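Local atomic coordinates of acetylene hydratase Ahy (PDB entry 2E7Z), a protein that catalyses the hydration of acetylene to acetaldehyde, using a tungsten-bis(molybdopterin guanine dinucleotide) cofactor and one [4Fe-4S] cluster. Residues V14-V19 with K28-P33; K407-L412 with K428-Q433; D434-Y439 with L449-L454. All coordinates share one frame; numbering follows the deposited sequence.

Contact 1 of 3, residues V14-V19 with K28-P33; sequences VVEAEV and KSISEP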
# COMPACT_ATOMS: atom_id res chain seq x y z
N VAL A 14 -6.62 -8.22 15.66
CA VAL A 14 -6.64 -7.89 17.08
C VAL A 14 -6.18 -9.11 17.88
O VAL A 14 -6.75 -10.20 17.74
CB VAL A 14 -8.02 -7.39 17.54
CG1 VAL A 14 -8.00 -7.01 19.04
CG2 VAL A 14 -8.44 -6.20 16.68
N VAL A 15 -5.13 -8.92 18.67
CA VAL A 15 -4.51 -9.98 19.44
C VAL A 15 -4.64 -9.67 20.93
O VAL A 15 -5.16 -8.61 21.32
CB VAL A 15 -2.99 -10.17 19.04
CG1 VAL A 15 -2.85 -10.52 17.55
CG2 VAL A 15 -2.18 -8.92 19.34
N GLU A 16 -4.19 -10.60 21.76
CA GLU A 16 -4.14 -10.35 23.18
C GLU A 16 -2.67 -10.26 23.59
O GLU A 16 -1.82 -10.93 23.00
CB GLU A 16 -4.91 -11.41 23.97
CG GLU A 16 -6.42 -11.13 23.98
CD GLU A 16 -7.22 -12.10 24.83
OE1 GLU A 16 -6.75 -13.24 25.00
OE2 GLU A 16 -8.33 -11.73 25.31
N ALA A 17 -2.37 -9.39 24.55
CA ALA A 17 -1.01 -9.25 25.05
C ALA A 17 -1.02 -9.18 26.55
O ALA A 17 -1.97 -8.67 27.16
CB ALA A 17 -0.35 -7.99 24.50
N GLU A 18 0.05 -9.69 27.14
CA GLU A 18 0.22 -9.64 28.58
C GLU A 18 1.70 -9.53 28.92
O GLU A 18 2.53 -10.22 28.35
CB GLU A 18 -0.35 -10.90 29.21
CG GLU A 18 -0.45 -10.81 30.71
CD GLU A 18 -1.01 -12.07 31.34
OE1 GLU A 18 -1.02 -13.14 30.67
OE2 GLU A 18 -1.44 -11.98 32.51
N VAL A 19 2.00 -8.64 29.86
CA VAL A 19 3.36 -8.51 30.38
C VAL A 19 3.60 -9.61 31.41
O VAL A 19 2.85 -9.74 32.37
CB VAL A 19 3.58 -7.15 31.04
CG1 VAL A 19 5.02 -6.96 31.44
CG2 VAL A 19 3.16 -6.04 30.10
N LYS A 28 -0.65 -13.34 21.92
CA LYS A 28 -1.36 -14.54 21.47
C LYS A 28 -2.66 -14.19 20.75
O LYS A 28 -3.13 -13.06 20.83
CB LYS A 28 -1.62 -15.49 22.64
CG LYS A 28 -2.55 -14.95 23.70
CD LYS A 28 -2.73 -15.97 24.83
CE LYS A 28 -1.39 -16.44 25.40
NZ LYS A 28 -1.55 -17.27 26.63
N SER A 29 -3.22 -15.15 20.02
CA SER A 29 -4.49 -14.93 19.36
C SER A 29 -5.54 -14.61 20.42
O SER A 29 -5.49 -15.15 21.54
CB SER A 29 -4.91 -16.10 18.47
OG SER A 29 -5.07 -17.28 19.22
N ILE A 30 -6.42 -13.69 20.09
CA ILE A 30 -7.41 -13.25 21.05
C ILE A 30 -8.27 -14.44 21.50
O ILE A 30 -8.80 -15.19 20.68
CB ILE A 30 -8.23 -12.06 20.49
CG1 ILE A 30 -9.08 -11.43 21.61
CG2 ILE A 30 -9.05 -12.47 19.28
CD1 ILE A 30 -9.37 -9.98 21.36
N SER A 31 -8.39 -14.60 22.81
CA SER A 31 -9.09 -15.75 23.40
C SER A 31 -10.61 -15.55 23.49
O SER A 31 -11.35 -16.50 23.74
CB SER A 31 -8.52 -16.08 24.79
OG SER A 31 -8.67 -14.97 25.67
N GLU A 32 -11.06 -14.31 23.30
CA GLU A 32 -12.48 -13.98 23.30
C GLU A 32 -13.00 -13.89 21.88
O GLU A 32 -12.22 -13.63 20.96
CB GLU A 32 -12.71 -12.63 24.00
CG GLU A 32 -12.29 -12.63 25.46
CD GLU A 32 -13.24 -13.41 26.33
OE1 GLU A 32 -14.41 -13.62 25.93
OE2 GLU A 32 -12.81 -13.83 27.43
N PRO A 33 -14.31 -14.08 21.68
CA PRO A 33 -14.89 -13.92 20.35
C PRO A 33 -14.86 -12.46 19.89
O PRO A 33 -15.64 -11.63 20.37
CB PRO A 33 -16.32 -14.44 20.52
CG PRO A 33 -16.60 -14.28 22.01
CD PRO A 33 -15.31 -14.50 22.69
O HOH W 1 -5.99 -12.69 17.37
O HOH W 2 -9.65 -12.43 27.83
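The carboxylate of E16 meets S31 through one oxygen, OE1, which accepts from both the hydroxyl and the amide. The S31 hydroxyl donates to it on the syn side, 19° out of the carboxylate plane, with S31 OG 2.7 Å from E16 OE1. The S31 amide comes instead from above that plane, its N 3.1 Å from E16 OE1. The E16 stem crosses I30 at about a right angle, with E16 CG 3.6 Å from I30 CG1. Beyond CG the chain stays extended (chi2 -176°), which carries CD out past I30 to S31. I30 also lies beside V14, pointing the same way, CG1 of V14 standing 4.0 Å from CD1 of I30.

Backbone pairing sets E16 in place: its N lies 2.8 Å from K28 O, and K28 N returns a bond to E16 O, an antiparallel hydrogen-bonded pair of the hairpin formed by strands 14-19 and 25-29. Past that pair the two segments diverge (end-to-end directions 103° apart), and a water bridges V14 O and I30 N. V15 has its side chain about 4 Å from the iron-sulfur cluster. An alanine in place of E16 would probably leave the S31 amide and hydroxyl without their shared acceptor and open a gap beside I30. From outside both segments, K1 NZ makes a salt bridge to the same OE1 and a hydrogen bond with S31 OG, which would probably keep the buried carboxylate ionised.

Contact 2 of 3, residues K407-L412 with K428-Q433; sequences KAFFAL and KGLMNQ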
# COMPACT_ATOMS: atom_id res chain seq x y z
N LYS A 407 14.14 20.14 -1.00
CA LYS A 407 15.38 20.22 -0.26
C LYS A 407 15.25 19.77 1.18
O LYS A 407 16.28 19.64 1.83
CB LYS A 407 15.94 21.65 -0.30
CG LYS A 407 16.46 22.00 -1.70
CD LYS A 407 17.78 21.29 -2.00
CE LYS A 407 18.27 21.70 -3.38
NZ LYS A 407 19.55 21.02 -3.62
N ALA A 408 14.03 19.56 1.67
CA ALA A 408 13.82 18.91 2.97
C ALA A 408 12.98 17.67 2.75
O ALA A 408 12.03 17.71 1.97
CB ALA A 408 13.14 19.84 3.98
N PHE A 409 13.30 16.59 3.46
CA PHE A 409 12.60 15.33 3.27
C PHE A 409 12.41 14.62 4.61
O PHE A 409 13.38 14.41 5.36
CB PHE A 409 13.35 14.47 2.24
CG PHE A 409 12.65 13.17 1.90
CD1 PHE A 409 12.89 11.98 2.60
CD2 PHE A 409 11.74 13.15 0.84
CE1 PHE A 409 12.23 10.80 2.24
CE2 PHE A 409 11.11 11.94 0.46
CZ PHE A 409 11.33 10.80 1.17
N PHE A 410 11.16 14.28 4.92
CA PHE A 410 10.83 13.55 6.14
C PHE A 410 10.34 12.16 5.76
O PHE A 410 9.41 12.03 4.95
CB PHE A 410 9.74 14.21 7.01
CG PHE A 410 10.05 15.57 7.53
CD1 PHE A 410 11.30 16.15 7.45
CD2 PHE A 410 9.02 16.28 8.15
CE1 PHE A 410 11.54 17.44 7.98
CE2 PHE A 410 9.24 17.54 8.69
CZ PHE A 410 10.53 18.10 8.63
N ALA A 411 10.91 11.14 6.41
CA ALA A 411 10.48 9.75 6.26
C ALA A 411 9.83 9.33 7.56
O ALA A 411 10.54 9.24 8.59
CB ALA A 411 11.65 8.84 5.89
N LEU A 412 8.53 9.04 7.55
CA LEU A 412 7.77 8.71 8.76
C LEU A 412 7.28 7.29 8.64
O LEU A 412 6.39 6.99 7.86
CB LEU A 412 6.59 9.68 8.97
CG LEU A 412 6.92 11.17 8.88
CD1 LEU A 412 5.66 12.05 8.93
CD2 LEU A 412 7.92 11.55 9.93
N LYS A 428 19.95 9.37 -5.20
CA LYS A 428 20.42 10.65 -5.70
C LYS A 428 19.58 11.80 -5.10
O LYS A 428 20.11 12.84 -4.70
CB LYS A 428 20.35 10.69 -7.25
CG LYS A 428 20.82 12.03 -7.79
CD LYS A 428 20.82 12.08 -9.29
CE LYS A 428 21.16 13.51 -9.68
NZ LYS A 428 21.41 13.67 -11.13
N GLY A 429 18.27 11.59 -5.05
CA GLY A 429 17.35 12.59 -4.48
C GLY A 429 17.70 12.89 -3.03
O GLY A 429 17.85 14.03 -2.63
N LEU A 430 17.85 11.83 -2.23
CA LEU A 430 18.23 11.98 -0.81
C LEU A 430 19.59 12.68 -0.66
O LEU A 430 19.75 13.56 0.18
CB LEU A 430 18.21 10.61 -0.10
CG LEU A 430 16.77 10.09 0.07
CD1 LEU A 430 16.85 8.59 0.47
CD2 LEU A 430 16.02 10.89 1.12
N MET A 431 20.56 12.32 -1.50
CA MET A 431 21.90 12.93 -1.42
C MET A 431 21.88 14.42 -1.81
O MET A 431 22.83 15.14 -1.50
CB MET A 431 22.91 12.16 -2.28
CG MET A 431 23.26 10.78 -1.71
SD MET A 431 24.06 10.91 -0.10
CE MET A 431 25.57 11.79 -0.52
N ASN A 432 20.82 14.90 -2.45
CA ASN A 432 20.74 16.32 -2.81
C ASN A 432 19.91 17.15 -1.82
O ASN A 432 19.67 18.32 -2.06
CB ASN A 432 20.17 16.46 -4.23
CG ASN A 432 20.44 17.80 -4.86
OD1 ASN A 432 19.60 18.34 -5.59
ND2 ASN A 432 21.61 18.33 -4.64
N GLN A 433 19.50 16.53 -0.71
CA GLN A 433 18.73 17.22 0.33
C GLN A 433 19.59 18.05 1.25
O GLN A 433 20.73 17.71 1.50
CB GLN A 433 17.91 16.21 1.17
CG GLN A 433 16.88 15.41 0.37
CD GLN A 433 15.99 16.36 -0.41
OE1 GLN A 433 15.09 16.97 0.16
NE2 GLN A 433 16.25 16.52 -1.71
O HOH W 3 22.22 20.80 -5.03
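K407 turns at chi2 (-73°), which sets CD 3.5 Å from N432 O, and the rest of the chain runs on extended to the amine. There NZ has its main partner in E401 OE2, outside both segments, and also donates to N432 O at 3.1 Å, in the plane of that carbonyl. A weak bond from K407 NZ reaches N432 OD1 at 3.3 Å. Q433 is likewise bent at chi2 (-53°), which brings CD over the K407 backbone; Q433 OE1 then lies 3.0 Å from K407 C. The NE2 of Q433 donates chiefly to V406 O, and to G429 O at 3.1 Å. G429 O receives this amide and N432 N from opposite faces of its plane.

F409 CD1 lies 3.6 Å from L430 CD2, the two side chains crossing obliquely. M398 of helix 391-400 touches both. These contacts belong to a beta-alpha-beta unit, in which helix 423-431 links strand 408-412 to strand 435-440. The helix is joined to the strand by apolar packing at F409 and by the bonds of K407 NZ to N432 in the turn that follows. With E401 balancing its charge, the K407 amine is likely to interact favourably with the carbonyl of N432 just past the helix.

Contact 3 of 3, residues D434-Y439 with L449-L454; sequences DLVVCY and LADYVL. With MGD (2-amino-5,6-dimercapto-7-methyl-3,7,8a,9-tetrahydro-8-oxa-1,3,9,10-tetraaza-anthracen-4-one guanosine dinucleotide), chain E.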
# COMPACT_ATOMS: atom_id res chain seq x y z
N ASP A 434 19.01 19.16 1.72
CA ASP A 434 19.64 19.97 2.77
C ASP A 434 19.23 19.50 4.17
O ASP A 434 19.97 19.68 5.12
CB ASP A 434 19.26 21.44 2.59
CG ASP A 434 19.89 22.06 1.37
OD1 ASP A 434 20.98 21.61 0.96
OD2 ASP A 434 19.29 23.00 0.83
N LEU A 435 18.08 18.83 4.28
CA LEU A 435 17.58 18.31 5.55
C LEU A 435 16.83 17.03 5.33
O LEU A 435 15.88 17.01 4.55
CB LEU A 435 16.65 19.32 6.24
CG LEU A 435 15.96 18.86 7.54
CD1 LEU A 435 16.96 18.61 8.67
CD2 LEU A 435 14.98 19.91 8.01
N VAL A 436 17.23 15.96 6.02
CA VAL A 436 16.49 14.70 6.01
C VAL A 436 16.24 14.28 7.44
O VAL A 436 17.18 14.26 8.27
CB VAL A 436 17.26 13.59 5.26
CG1 VAL A 436 16.58 12.21 5.35
CG2 VAL A 436 17.51 14.02 3.83
N VAL A 437 14.99 14.01 7.77
CA VAL A 437 14.61 13.52 9.10
C VAL A 437 13.95 12.17 8.93
O VAL A 437 13.04 12.02 8.10
CB VAL A 437 13.63 14.50 9.77
CG1 VAL A 437 13.11 13.93 11.11
CG2 VAL A 437 14.23 15.91 9.92
N CYS A 438 14.40 11.17 9.68
CA CYS A 438 13.84 9.82 9.61
C CYS A 438 13.28 9.43 10.95
O CYS A 438 14.05 9.37 11.91
CB CYS A 438 14.87 8.82 9.08
SG CYS A 438 14.22 7.15 8.93
N TYR A 439 11.98 9.19 11.03
CA TYR A 439 11.30 8.82 12.27
C TYR A 439 10.98 7.33 12.17
O TYR A 439 10.12 6.90 11.38
CB TYR A 439 10.04 9.71 12.45
CG TYR A 439 9.12 9.31 13.57
CD1 TYR A 439 9.48 9.50 14.91
CD2 TYR A 439 7.86 8.76 13.30
CE1 TYR A 439 8.61 9.15 15.93
CE2 TYR A 439 7.01 8.42 14.32
CZ TYR A 439 7.38 8.61 15.63
OH TYR A 439 6.49 8.21 16.61
N LEU A 449 20.85 7.86 5.82
CA LEU A 449 20.98 9.05 4.96
C LEU A 449 20.43 10.31 5.61
O LEU A 449 20.38 11.38 4.99
CB LEU A 449 20.30 8.79 3.60
CG LEU A 449 21.07 7.79 2.71
CD1 LEU A 449 20.18 7.05 1.72
CD2 LEU A 449 22.23 8.47 2.01
N ALA A 450 20.04 10.21 6.89
CA ALA A 450 19.38 11.32 7.54
C ALA A 450 20.35 12.28 8.23
O ALA A 450 21.48 11.90 8.54
CB ALA A 450 18.34 10.82 8.52
N ASP A 451 19.87 13.51 8.47
CA ASP A 451 20.54 14.43 9.42
C ASP A 451 20.15 14.09 10.85
O ASP A 451 20.95 14.26 11.79
CB ASP A 451 20.17 15.87 9.10
CG ASP A 451 20.69 16.28 7.75
OD1 ASP A 451 21.90 16.58 7.63
OD2 ASP A 451 19.90 16.30 6.80
N TYR A 452 18.92 13.62 11.04
CA TYR A 452 18.37 13.29 12.36
C TYR A 452 17.55 12.04 12.26
O TYR A 452 16.69 11.94 11.34
CB TYR A 452 17.46 14.42 12.92
CG TYR A 452 18.17 15.75 13.03
CD1 TYR A 452 18.21 16.63 11.95
CD2 TYR A 452 18.85 16.09 14.21
CE1 TYR A 452 18.89 17.82 12.01
CE2 TYR A 452 19.57 17.28 14.30
CZ TYR A 452 19.59 18.13 13.19
OH TYR A 452 20.30 19.30 13.25
N VAL A 453 17.79 11.11 13.19
CA VAL A 453 16.97 9.92 13.29
C VAL A 453 16.23 10.03 14.61
O VAL A 453 16.84 10.24 15.66
CB VAL A 453 17.82 8.65 13.21
CG1 VAL A 453 16.94 7.38 13.34
CG2 VAL A 453 18.60 8.62 11.89
N LEU A 454 14.90 9.95 14.53
CA LEU A 454 14.05 10.17 15.70
C LEU A 454 13.36 8.89 16.07
O LEU A 454 12.84 8.22 15.21
CB LEU A 454 13.03 11.27 15.44
CG LEU A 454 13.65 12.62 15.07
CD1 LEU A 454 12.51 13.58 14.78
CD2 LEU A 454 14.49 13.15 16.21
PB MGD E . 8.93 -0.18 4.48
O1B MGD E . 9.39 0.45 3.19
O2B MGD E . 9.53 -1.46 4.93
O3B MGD E . 7.34 -0.44 4.46
O3A MGD E . 5.73 0.37 2.71
PA MGD E . 6.10 0.55 4.28
O1A MGD E . 5.03 -0.00 5.17
O2A MGD E . 6.53 1.98 4.42
O5' MGD E . 9.14 0.94 5.61
C5' MGD E . 8.43 0.82 6.84
C4' MGD E . 9.32 1.44 7.90
O4' MGD E . 8.52 1.61 9.08
C3' MGD E . 10.45 0.52 8.36
O3' MGD E . 11.70 1.21 8.20
C2' MGD E . 10.17 0.18 9.84
O2' MGD E . 11.32 0.05 10.69
C1' MGD E . 9.34 1.36 10.25
N9 MGD E . 8.37 1.14 11.33
C8 MGD E . 7.60 0.04 11.54
N7 MGD E . 6.76 0.24 12.57
C5 MGD E . 6.93 1.51 12.98
C6 MGD E . 6.38 2.38 14.00
O6 MGD E . 5.48 1.99 14.76
N1 MGD E . 6.86 3.64 14.04
C2 MGD E . 7.86 4.10 13.30
N2 MGD E . 8.26 5.40 13.45
N3 MGD E . 8.42 3.36 12.35
C4 MGD E . 7.99 2.09 12.16
C10 MGD E . 4.87 -0.71 2.36
C11 MGD E . 4.41 -0.44 0.94
O11 MGD E . 5.57 -0.57 0.12
C12 MGD E . 3.35 -1.44 0.54
S12 MGD E . 1.98 -1.62 1.56
C13 MGD E . 3.44 -2.12 -0.61
S13 MGD E . 2.33 -3.35 -1.03
C14 MGD E . 4.53 -1.89 -1.61
N15 MGD E . 5.47 -3.00 -1.67
C16 MGD E . 6.54 -2.77 -2.49
C17 MGD E . 7.23 -3.81 -3.26
O17 MGD E . 6.84 -5.00 -3.20
N18 MGD E . 8.28 -3.44 -4.02
C19 MGD E . 8.71 -2.16 -4.11
N19 MGD E . 9.77 -1.85 -4.89
N20 MGD E . 8.14 -1.17 -3.42
C21 MGD E . 7.08 -1.41 -2.64
N22 MGD E . 6.50 -0.40 -1.98
C23 MGD E . 5.26 -0.58 -1.27
O HOH W 4 22.47 18.85 6.14
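Two neighbouring parallel strands of the mixed sheet in the molybdopterin oxidoreductase region, 435-440 and 452-455, pair here and lead to the cofactor. Their short axes come within 4.7 Å and run 19° apart. C438 bonds to both sides of V453, its N 2.9 Å from Y452 O and its O 2.8 Å from L454 N. Ahead of the regular parallel pairing, the D451 side chain stands in for a backbone acceptor: its OD2 accepts V436 N at 2.8 Å on the anti lone pair, while D451 N donates back to V436 O. R70 makes a salt bridge to that same OD2, so the carboxylate links R70 to the start of strand 435-440.

The face carrying V437, Y439, Y452 and L454 is apolar where these side chains meet. V437 CG1, anti to the backbone N (chi1 174°), lies 3.7 Å from L454 CD1. L435 CD1 meets the edge of the Y452 ring, near its plane, and that tyrosine's hydroxyl bonds to E86. Y439 and L454 cross at about a right angle, and Y439 OH is held by K489 O. At the strand's cofactor end the guanine amino group of MGD sits over one face of the Y439 ring, N2 being 3.4 Å from Y439 CD2, and donates to Y439 O at 3.2 Å.

Overall arrangement
From the N terminus, contact 1 comes first and closes the short hairpin between residues 14-19 and 28-33, in the small antiparallel sheet beside the iron-sulfur cluster. Its nearest atoms lie about 19 Å from contact 3 and 21 Å from contact 2, and it touches neither. Much later in the chain, contact 2 closes the strand-to-helix part of a beta-alpha-beta unit, and contact 3 then closes the connection between strands 435-440 and 452-455; none of the three loops nests or crosses another. Contacts 2 and 3 adjoin, their centres 8 Å apart. Strand 408-412 borders strand 435-440 in one sheet, and M431 packs on L449, linking segment 428-433 to the residues before strand 452-455.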